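Local structure of hydroxylase (Rhodococcus sp., 2OR0) at residues T190-V195 and K210-D215; G337-I342 and P390-S395; D27-V32 and R58-I63. The protein probably acts as a flavin-dependent hydroxylase related to the acyl-CoA dehydrogenases, using reduced flavin and molecular oxygen to put one oxygen atom into a substrate. All coordinates share one frame; numbering follows the deposited sequence.

Contact 1. Residues T190-V195 and K210-D215; sequences TDYQIV and KDLIVD
Leu212 fits between Tyr192, just before strand 193-195, and Ile194 within it and meets them chiefly with different methyls. CD1 lies over one face of the Tyr192 ring, 4.2 Å from its centroid, a CH-pi contact, while CD2 rests on Ile194 CG1 at 3.7 Å. The ring reaches the leucine with CG set between the backbone N and the carbonyl carbon (chi1 57°), and Tyr192 CB at its base meets Val214 CG2 at 3.6 Å. This side is tightly filled, since Ala164 and Leu166 of strand 163-170 and Leu187 of strand 182-188 pack on the same side chains.

The face bearing Gln193, Val195 and Ile213 is looser. Gln193, exposed and extended beyond CG, lays its NE2 alongside Ile213 CB at 3.6 Å, and Val195 CG2 touches Ile213 CD1 at 3.8 Å. Asp211, on this face too, forms a salt bridge with Arg151.

Between the faces, Gln193 and Ile213 form a hydrogen-bonded antiparallel pair, Ile213 N to Gln193 O being 2.8 Å. Strand 193-195 thus lies along strand 210-214, which also pairs with strand 145-155, in a beta domain consistent with the middle domain of the acyl-CoA dehydrogenase fold.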
loop_
_atom_site.group_PDB
_atom_site.type_symbol
_atom_site.label_atom_id
_atom_site.label_comp_id
_atom_site.label_asym_id
_atom_site.label_seq_id
_atom_site.Cartn_x
_atom_site.Cartn_y
_atom_site.Cartn_z
ATOM N N THR A 190 -3.722 11.527 19.977
ATOM C CA THR A 190 -4.214 11.783 21.315
ATOM C C THR A 190 -5.517 11.021 21.646
ATOM O O THR A 190 -5.805 10.731 22.826
ATOM C CB THR A 190 -4.383 13.316 21.503
ATOM O OG1 THR A 190 -4.193 13.622 22.886
ATOM C CG2 THR A 190 -5.739 13.793 21.028
ATOM N N ASP A 191 -6.287 10.679 20.610
ATOM C CA ASP A 191 -7.567 10.019 20.804
ATOM C C ASP A 191 -7.560 8.496 20.616
ATOM O O ASP A 191 -8.615 7.882 20.595
ATOM C CB ASP A 191 -8.624 10.654 19.911
ATOM C CG ASP A 191 -9.092 12.034 20.429
ATOM O OD1 ASP A 191 -8.723 12.422 21.567
ATOM O OD2 ASP A 191 -9.841 12.721 19.688
ATOM N N TYR A 192 -6.384 7.888 20.494
ATOM C CA TYR A 192 -6.317 6.408 20.442
ATOM C C TYR A 192 -5.062 5.862 21.084
ATOM O O TYR A 192 -4.167 6.607 21.480
ATOM C CB TYR A 192 -6.495 5.861 19.007
ATOM C CG TYR A 192 -5.490 6.402 17.985
ATOM C CD1 TYR A 192 -4.223 5.832 17.847
ATOM C CD2 TYR A 192 -5.820 7.473 17.162
ATOM C CE1 TYR A 192 -3.306 6.319 16.918
ATOM C CE2 TYR A 192 -4.919 7.975 16.237
ATOM C CZ TYR A 192 -3.660 7.396 16.114
ATOM O OH TYR A 192 -2.761 7.895 15.185
ATOM N N GLN A 193 -5.019 4.543 21.178
ATOM C CA GLN A 193 -3.942 3.842 21.842
ATOM C C GLN A 193 -3.331 2.848 20.851
ATOM O O GLN A 193 -4.044 2.093 20.203
ATOM C CB GLN A 193 -4.485 3.097 23.094
ATOM C CG GLN A 193 -3.453 2.204 23.811
ATOM C CD GLN A 193 -4.046 0.977 24.574
ATOM O OE1 GLN A 193 -3.292 0.196 25.209
ATOM N NE2 GLN A 193 -5.371 0.805 24.515
ATOM N N ILE A 194 -2.010 2.873 20.772
ATOM C CA ILE A 194 -1.215 1.923 19.991
ATOM C C ILE A 194 -0.920 0.750 20.933
ATOM O O ILE A 194 -0.319 0.945 21.993
ATOM C CB ILE A 194 0.118 2.571 19.495
ATOM C CG1 ILE A 194 -0.153 3.715 18.494
ATOM C CG2 ILE A 194 1.039 1.531 18.844
ATOM C CD1 ILE A 194 1.093 4.581 18.135
ATOM N N VAL A 195 -1.363 -0.449 20.575
ATOM C CA VAL A 195 -1.134 -1.624 21.434
ATOM C C VAL A 195 0.233 -2.257 21.147
ATOM O O VAL A 195 0.478 -2.738 20.037
ATOM C CB VAL A 195 -2.285 -2.633 21.319
ATOM C CG1 VAL A 195 -2.192 -3.731 22.401
ATOM C CG2 VAL A 195 -3.607 -1.925 21.435
ATOM N N LYS A 210 1.102 -2.336 14.185
ATOM C CA LYS A 210 0.458 -2.650 15.473
ATOM C C LYS A 210 -1.055 -2.431 15.471
ATOM O O LYS A 210 -1.594 -1.789 14.559
ATOM C CB LYS A 210 1.129 -1.830 16.587
ATOM C CG LYS A 210 2.569 -2.275 16.893
ATOM C CD LYS A 210 3.306 -1.188 17.668
ATOM C CE LYS A 210 4.794 -1.428 17.743
ATOM N NZ LYS A 210 5.434 -0.248 18.400
ATOM N N ASP A 211 -1.731 -3.028 16.461
ATOM C CA ASP A 211 -3.138 -2.778 16.725
ATOM C C ASP A 211 -3.336 -1.379 17.312
ATOM O O ASP A 211 -2.468 -0.862 18.030
ATOM C CB ASP A 211 -3.689 -3.797 17.743
ATOM C CG ASP A 211 -3.867 -5.211 17.154
ATOM O OD1 ASP A 211 -3.339 -5.534 16.042
ATOM O OD2 ASP A 211 -4.539 -6.018 17.830
ATOM N N LEU A 212 -4.491 -0.794 17.026
ATOM C CA LEU A 212 -4.941 0.444 17.660
ATOM C C LEU A 212 -6.264 0.180 18.373
ATOM O O LEU A 212 -7.118 -0.524 17.846
ATOM C CB LEU A 212 -5.194 1.537 16.603
ATOM C CG LEU A 212 -4.132 2.042 15.611
ATOM C CD1 LEU A 212 -4.632 3.294 14.895
ATOM C CD2 LEU A 212 -2.775 2.312 16.252
ATOM N N ILE A 213 -6.437 0.789 19.548
ATOM C CA ILE A 213 -7.695 0.712 20.309
ATOM C C ILE A 213 -8.280 2.108 20.553
ATOM O O ILE A 213 -7.553 3.035 20.916
ATOM C CB ILE A 213 -7.507 0.009 21.686
ATOM C CG1 ILE A 213 -7.399 -1.503 21.490
ATOM C CG2 ILE A 213 -8.742 0.241 22.603
ATOM C CD1 ILE A 213 -7.123 -2.269 22.799
ATOM N N VAL A 214 -9.588 2.229 20.366
ATOM C CA VAL A 214 -10.338 3.430 20.750
ATOM C C VAL A 214 -11.444 3.020 21.740
ATOM O O VAL A 214 -12.238 2.115 21.446
ATOM C CB VAL A 214 -10.919 4.164 19.486
ATOM C CG1 VAL A 214 -11.673 5.439 19.882
ATOM C CG2 VAL A 214 -9.796 4.538 18.502
ATOM N N ASP A 215 -11.482 3.676 22.908
ATOM C CA ASP A 215 -12.480 3.370 23.956
ATOM C C ASP A 215 -13.795 4.150 23.812
ATOM O O ASP A 215 -14.870 3.639 24.176
ATOM C CB ASP A 215 -11.902 3.596 25.369
ATOM C CG ASP A 215 -11.030 2.441 25.840
ATOM O OD1 ASP A 215 -11.098 1.360 25.223
ATOM O OD2 ASP A 215 -10.255 2.618 26.819
#

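Contact 2. Residues G337-I342 and P390-S395; sequences GRRTQI and PTNHAS
The guanidinium of Arg338, which lies near Thr391 of the facing helix, has Ile342 CD1 over one face, 3.7 Å above its plane and offset toward the rim. At its edge, in plane, Gln341 OE1 accepts from NH1 at 2.9 Å through a lone pair. Arg338 NH2 reaches Thr391 OG1 only through a water, 2.9 Å from NH2, and the methyl on the guanidinium face also packs on Thr391 CB at 3.6 Å, so it is packed between guanidinium and threonine.

The guanidinium of Arg339 meets Ser395 OG obliquely, in a weak bond from NH1 of 3.0 Å; Gln399 OE1 is the stronger partner of NH1. With CG anti to the backbone N (chi1 177°), the arginine stem runs across the Asn392 amide, CG 3.3 Å from ND2. A second water joins Asn392 ND2 to the Arg339 carbonyl. An alanine in place of Arg339 would remove this stem and is likely to leave Gln399 OE1 without its donor and Asn392 freer to turn.

Segments 337-342 and 390-395, of helices 331-356 and 389-399, run roughly antiparallel, their axes coming within 9.1 Å. Helix 331-356 packs through Thr340 on helix 292-324, and Gln341 NE2 hydrogen-bonds to Thr259 of helix 250-277.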
loop_
_atom_site.group_PDB
_atom_site.type_symbol
_atom_site.label_atom_id
_atom_site.label_comp_id
_atom_site.label_asym_id
_atom_site.label_seq_id
_atom_site.Cartn_x
_atom_site.Cartn_y
_atom_site.Cartn_z
ATOM N N GLY A 337 -9.776 -3.812 -13.594
ATOM C CA GLY A 337 -8.583 -3.264 -12.996
ATOM C C GLY A 337 -8.192 -3.882 -11.644
ATOM O O GLY A 337 -6.988 -4.012 -11.321
ATOM N N ARG A 338 -9.191 -4.192 -10.817
ATOM C CA ARG A 338 -8.932 -4.846 -9.528
ATOM C C ARG A 338 -8.406 -6.242 -9.791
ATOM O O ARG A 338 -7.476 -6.668 -9.151
ATOM C CB ARG A 338 -10.190 -4.885 -8.637
ATOM C CG ARG A 338 -10.348 -3.608 -7.812
ATOM C CD ARG A 338 -9.548 -3.704 -6.504
ATOM N NE ARG A 338 -10.204 -4.643 -5.605
ATOM C CZ ARG A 338 -9.584 -5.462 -4.751
ATOM N NH1 ARG A 338 -8.254 -5.512 -4.685
ATOM N NH2 ARG A 338 -10.320 -6.257 -3.970
ATOM N N ARG A 339 -9.008 -6.938 -10.740
ATOM C CA ARG A 339 -8.585 -8.272 -11.117
ATOM C C ARG A 339 -7.096 -8.298 -11.516
ATOM O O ARG A 339 -6.319 -9.147 -11.059
ATOM C CB ARG A 339 -9.449 -8.769 -12.274
ATOM C CG ARG A 339 -9.026 -10.132 -12.774
ATOM C CD ARG A 339 -10.003 -10.710 -13.777
ATOM N NE ARG A 339 -9.952 -10.002 -15.057
ATOM C CZ ARG A 339 -10.940 -10.011 -15.954
ATOM N NH1 ARG A 339 -12.061 -10.662 -15.712
ATOM N NH2 ARG A 339 -10.801 -9.377 -17.108
ATOM N N THR A 340 -6.712 -7.357 -12.374
ATOM C CA THR A 340 -5.322 -7.232 -12.829
ATOM C C THR A 340 -4.373 -6.972 -11.682
ATOM O O THR A 340 -3.307 -7.557 -11.601
ATOM C CB THR A 340 -5.232 -6.111 -13.904
ATOM O OG1 THR A 340 -5.769 -6.649 -15.103
ATOM C CG2 THR A 340 -3.792 -5.651 -14.166
ATOM N N GLN A 341 -4.788 -6.114 -10.766
ATOM C CA GLN A 341 -3.977 -5.715 -9.650
ATOM C C GLN A 341 -3.760 -6.892 -8.680
ATOM O O GLN A 341 -2.633 -7.132 -8.202
ATOM C CB GLN A 341 -4.672 -4.521 -8.960
ATOM C CG GLN A 341 -4.123 -4.138 -7.582
ATOM C CD GLN A 341 -4.991 -4.758 -6.477
ATOM O OE1 GLN A 341 -6.220 -4.646 -6.514
ATOM N NE2 GLN A 341 -4.357 -5.410 -5.506
ATOM N N ILE A 342 -4.836 -7.618 -8.386
ATOM C CA ILE A 342 -4.747 -8.784 -7.526
ATOM C C ILE A 342 -3.811 -9.821 -8.178
ATOM O O ILE A 342 -2.889 -10.292 -7.536
ATOM C CB ILE A 342 -6.134 -9.414 -7.307
ATOM C CG1 ILE A 342 -6.988 -8.556 -6.387
ATOM C CG2 ILE A 342 -6.002 -10.852 -6.746
ATOM C CD1 ILE A 342 -8.486 -8.838 -6.542
ATOM N N PRO A 390 -13.580 -13.613 -5.087
ATOM C CA PRO A 390 -14.790 -12.804 -5.357
ATOM C C PRO A 390 -14.599 -11.812 -6.528
ATOM O O PRO A 390 -15.489 -11.655 -7.334
ATOM C CB PRO A 390 -14.992 -12.043 -4.050
ATOM C CG PRO A 390 -14.321 -12.974 -2.980
ATOM C CD PRO A 390 -13.112 -13.464 -3.695
ATOM N N THR A 391 -13.440 -11.161 -6.594
ATOM C CA THR A 391 -13.156 -10.217 -7.674
ATOM C C THR A 391 -12.995 -10.925 -9.026
ATOM O O THR A 391 -13.463 -10.420 -10.056
ATOM C CB THR A 391 -11.912 -9.418 -7.349
ATOM O OG1 THR A 391 -12.139 -8.754 -6.109
ATOM C CG2 THR A 391 -11.592 -8.378 -8.450
ATOM N N ASN A 392 -12.345 -12.092 -9.033
ATOM C CA ASN A 392 -12.193 -12.831 -10.277
ATOM C C ASN A 392 -13.561 -13.217 -10.780
ATOM O O ASN A 392 -13.871 -13.041 -11.967
ATOM C CB ASN A 392 -11.313 -14.062 -10.100
ATOM C CG ASN A 392 -9.803 -13.744 -10.063
ATOM O OD1 ASN A 392 -9.017 -14.529 -9.516
ATOM N ND2 ASN A 392 -9.400 -12.638 -10.631
ATOM N N HIS A 393 -14.391 -13.727 -9.860
ATOM C CA HIS A 393 -15.774 -14.118 -10.146
ATOM C C HIS A 393 -16.580 -12.907 -10.658
ATOM O O HIS A 393 -17.262 -12.998 -11.676
ATOM C CB HIS A 393 -16.432 -14.708 -8.871
ATOM C CG HIS A 393 -17.882 -15.091 -9.029
ATOM N ND1 HIS A 393 -18.425 -16.203 -8.424
ATOM C CD2 HIS A 393 -18.911 -14.490 -9.679
ATOM C CE1 HIS A 393 -19.712 -16.294 -8.721
ATOM N NE2 HIS A 393 -20.035 -15.257 -9.471
ATOM N N ALA A 394 -16.509 -11.792 -9.932
ATOM C CA ALA A 394 -17.365 -10.629 -10.239
ATOM C C ALA A 394 -16.978 -9.970 -11.573
ATOM O O ALA A 394 -17.843 -9.646 -12.369
ATOM C CB ALA A 394 -17.309 -9.629 -9.127
ATOM N N SER A 395 -15.681 -9.801 -11.804
ATOM C CA SER A 395 -15.187 -9.237 -13.069
ATOM C C SER A 395 -15.569 -10.132 -14.230
ATOM O O SER A 395 -16.075 -9.647 -15.216
ATOM C CB SER A 395 -13.681 -8.982 -13.013
ATOM O OG SER A 395 -12.941 -10.193 -12.914
HETATM O O HOH W 1 -12.974 -6.268 -5.214
HETATM O O HOH W 2 -6.992 -11.527 -10.082
#

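Contact 3. Residues D27-V32 and R58-I63; sequences DRIEVV and RDSGAI
Ser60 OG, against which Ile29 CD1 packs at 3.5 Å, is held by two backbone groups. It accepts from Ala62 N at 3.0 Å (N-H...O angle 147°), making an ST turn, and bonds to the carbonyl of Leu57 one turn back. Its position between the backbone N and the carbonyl carbon of Ser60 (chi1 80°) lets the hydroxyl serve both. The oxygen is therefore buried yet satisfied, and its contact with helix 24-31 is a van der Waals one with a methyl: Ile29 CD1 lies against OG and is 3.6 Å from Ser60 CB.

Arg28 approaches the same residue from the other flank. Its guanidinium lies flat over Ser60 O, which stands 2.9 Å above the plane and offset toward the rim. NH1 comes within 3.0 Å of Ser60 O, but the N-H bonds point along the plane and not at the oxygen above it, so no hydrogen bond forms. The attraction is probably electrostatic, between the arginine charge and the carbonyls at the C-terminal end of helix 51-60. A clear bond for this group comes from Tyr74 OH, which takes NH2. Helix 51-60 closes in a Schellman motif at Gly61, whose phi is 79°, and the lack of a side chain there lets NH1 sit close beside the turn.

Around the contact, Ile29 continues onto Val88 and Leu91 of helix 78-91, while Ala62 and Ile63 rest on Thr99 and Val102 of helix 93-102. The later part of helix 24-31 and the C-terminal end of helix 51-60 are thereby packed onto the rest of the N-terminal helical bundle.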
loop_
_atom_site.group_PDB
_atom_site.type_symbol
_atom_site.label_atom_id
_atom_site.label_comp_id
_atom_site.label_asym_id
_atom_site.label_seq_id
_atom_site.Cartn_x
_atom_site.Cartn_y
_atom_site.Cartn_z
ATOM N N ASP A 27 14.793 10.102 -7.441
ATOM C CA ASP A 27 16.210 10.508 -7.491
ATOM C C ASP A 27 16.747 10.756 -6.091
ATOM O O ASP A 27 17.891 10.405 -5.801
ATOM C CB ASP A 27 16.414 11.791 -8.314
ATOM C CG ASP A 27 16.039 11.629 -9.772
ATOM O OD1 ASP A 27 16.361 10.571 -10.374
ATOM O OD2 ASP A 27 15.433 12.581 -10.314
ATOM N N ARG A 28 15.933 11.377 -5.235
ATOM C CA ARG A 28 16.318 11.598 -3.828
ATOM C C ARG A 28 16.480 10.288 -3.036
ATOM O O ARG A 28 17.375 10.156 -2.207
ATOM C CB ARG A 28 15.313 12.500 -3.118
ATOM C CG ARG A 28 15.165 13.874 -3.714
ATOM C CD ARG A 28 14.420 14.754 -2.760
ATOM N NE ARG A 28 13.222 15.294 -3.379
ATOM C CZ ARG A 28 12.232 15.878 -2.706
ATOM N NH1 ARG A 28 12.288 15.991 -1.376
ATOM N NH2 ARG A 28 11.177 16.335 -3.365
ATOM N N ILE A 29 15.599 9.334 -3.304
ATOM C CA ILE A 29 15.685 7.979 -2.751
ATOM C C ILE A 29 16.979 7.281 -3.204
ATOM O O ILE A 29 17.661 6.633 -2.401
ATOM C CB ILE A 29 14.424 7.156 -3.153
ATOM C CG1 ILE A 29 13.173 7.698 -2.436
ATOM C CG2 ILE A 29 14.618 5.642 -2.904
ATOM C CD1 ILE A 29 13.185 7.522 -0.899
ATOM N N GLU A 30 17.325 7.451 -4.483
ATOM C CA GLU A 30 18.492 6.787 -5.065
ATOM C C GLU A 30 19.742 7.289 -4.363
ATOM O O GLU A 30 20.651 6.512 -4.080
ATOM C CB GLU A 30 18.573 7.023 -6.583
ATOM C CG GLU A 30 17.601 6.155 -7.445
ATOM C CD GLU A 30 17.446 6.645 -8.920
ATOM O OE1 GLU A 30 18.403 7.260 -9.486
ATOM O OE2 GLU A 30 16.358 6.410 -9.521
ATOM N N VAL A 31 19.755 8.590 -4.054
ATOM C CA VAL A 31 20.860 9.229 -3.350
ATOM C C VAL A 31 21.068 8.638 -1.953
ATOM O O VAL A 31 22.206 8.416 -1.540
ATOM C CB VAL A 31 20.702 10.778 -3.309
ATOM C CG1 VAL A 31 21.660 11.417 -2.300
ATOM C CG2 VAL A 31 20.933 11.395 -4.710
ATOM N N VAL A 32 19.981 8.366 -1.229
ATOM C CA VAL A 32 20.104 7.784 0.112
ATOM C C VAL A 32 19.903 6.274 0.161
ATOM O O VAL A 32 19.655 5.729 1.232
ATOM C CB VAL A 32 19.189 8.483 1.142
ATOM C CG1 VAL A 32 19.670 9.915 1.365
ATOM C CG2 VAL A 32 17.713 8.455 0.697
ATOM N N ARG A 58 10.593 10.552 5.115
ATOM C CA ARG A 58 9.929 11.833 5.321
ATOM C C ARG A 58 10.648 12.928 4.535
ATOM O O ARG A 58 10.014 13.677 3.813
ATOM C CB ARG A 58 9.870 12.211 6.807
ATOM C CG ARG A 58 8.808 13.279 7.135
ATOM C CD ARG A 58 8.760 13.555 8.630
ATOM N NE ARG A 58 8.529 12.331 9.413
ATOM C CZ ARG A 58 7.349 11.949 9.907
ATOM N NH1 ARG A 58 6.263 12.688 9.738
ATOM N NH2 ARG A 58 7.254 10.827 10.600
ATOM N N ASP A 59 11.968 12.984 4.680
ATOM C CA ASP A 59 12.807 13.986 4.012
ATOM C C ASP A 59 12.850 13.862 2.492
ATOM O O ASP A 59 13.096 14.851 1.800
ATOM C CB ASP A 59 14.246 13.912 4.534
ATOM C CG ASP A 59 14.356 14.267 6.009
ATOM O OD1 ASP A 59 13.410 14.875 6.568
ATOM O OD2 ASP A 59 15.401 13.939 6.610
ATOM N N SER A 60 12.650 12.653 1.969
ATOM C CA SER A 60 12.702 12.419 0.516
ATOM C C SER A 60 11.479 12.984 -0.178
ATOM O O SER A 60 11.469 13.123 -1.408
ATOM C CB SER A 60 12.771 10.920 0.225
ATOM O OG SER A 60 11.461 10.335 0.312
ATOM N N GLY A 61 10.443 13.301 0.604
ATOM C CA GLY A 61 9.155 13.713 0.062
ATOM C C GLY A 61 8.267 12.573 -0.428
ATOM O O GLY A 61 7.232 12.820 -1.037
ATOM N N ALA A 62 8.653 11.323 -0.183
ATOM C CA ALA A 62 7.847 10.179 -0.665
ATOM C C ALA A 62 6.365 10.176 -0.260
ATOM O O ALA A 62 5.504 9.788 -1.054
ATOM C CB ALA A 62 8.494 8.858 -0.280
ATOM N N ILE A 63 6.059 10.585 0.968
ATOM C CA ILE A 63 4.671 10.575 1.431
ATOM C C ILE A 63 3.861 11.736 0.833
ATOM O O ILE A 63 2.632 11.679 0.779
ATOM C CB ILE A 63 4.604 10.555 2.979
ATOM C CG1 ILE A 63 5.497 9.429 3.536
ATOM C CG2 ILE A 63 3.148 10.502 3.495
ATOM C CD1 ILE A 63 5.150 8.025 3.059
#

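How the contacts relate
The three contacts sample three parts of the chain without touching: contact 3 joins N-terminal helices, contact 1 lies in the sheet that follows, and contact 2 pairs helices near the C-terminus. They follow one another along the sequence, each closing before the next opens. Contacts 1 and 3 come closest, about 11 Å between nearest atoms, although their centres are 29 Å apart. Contact 2 keeps about 18 Å from contact 3 and about 21 Å from contact 1 by nearest atoms, and lies across the chain's centre from contact 3. This helix, sheet, helix order is consistent with the acyl-CoA dehydrogenase fold, whose relatives hold flavin between such domains; none of the contacts includes a ligand.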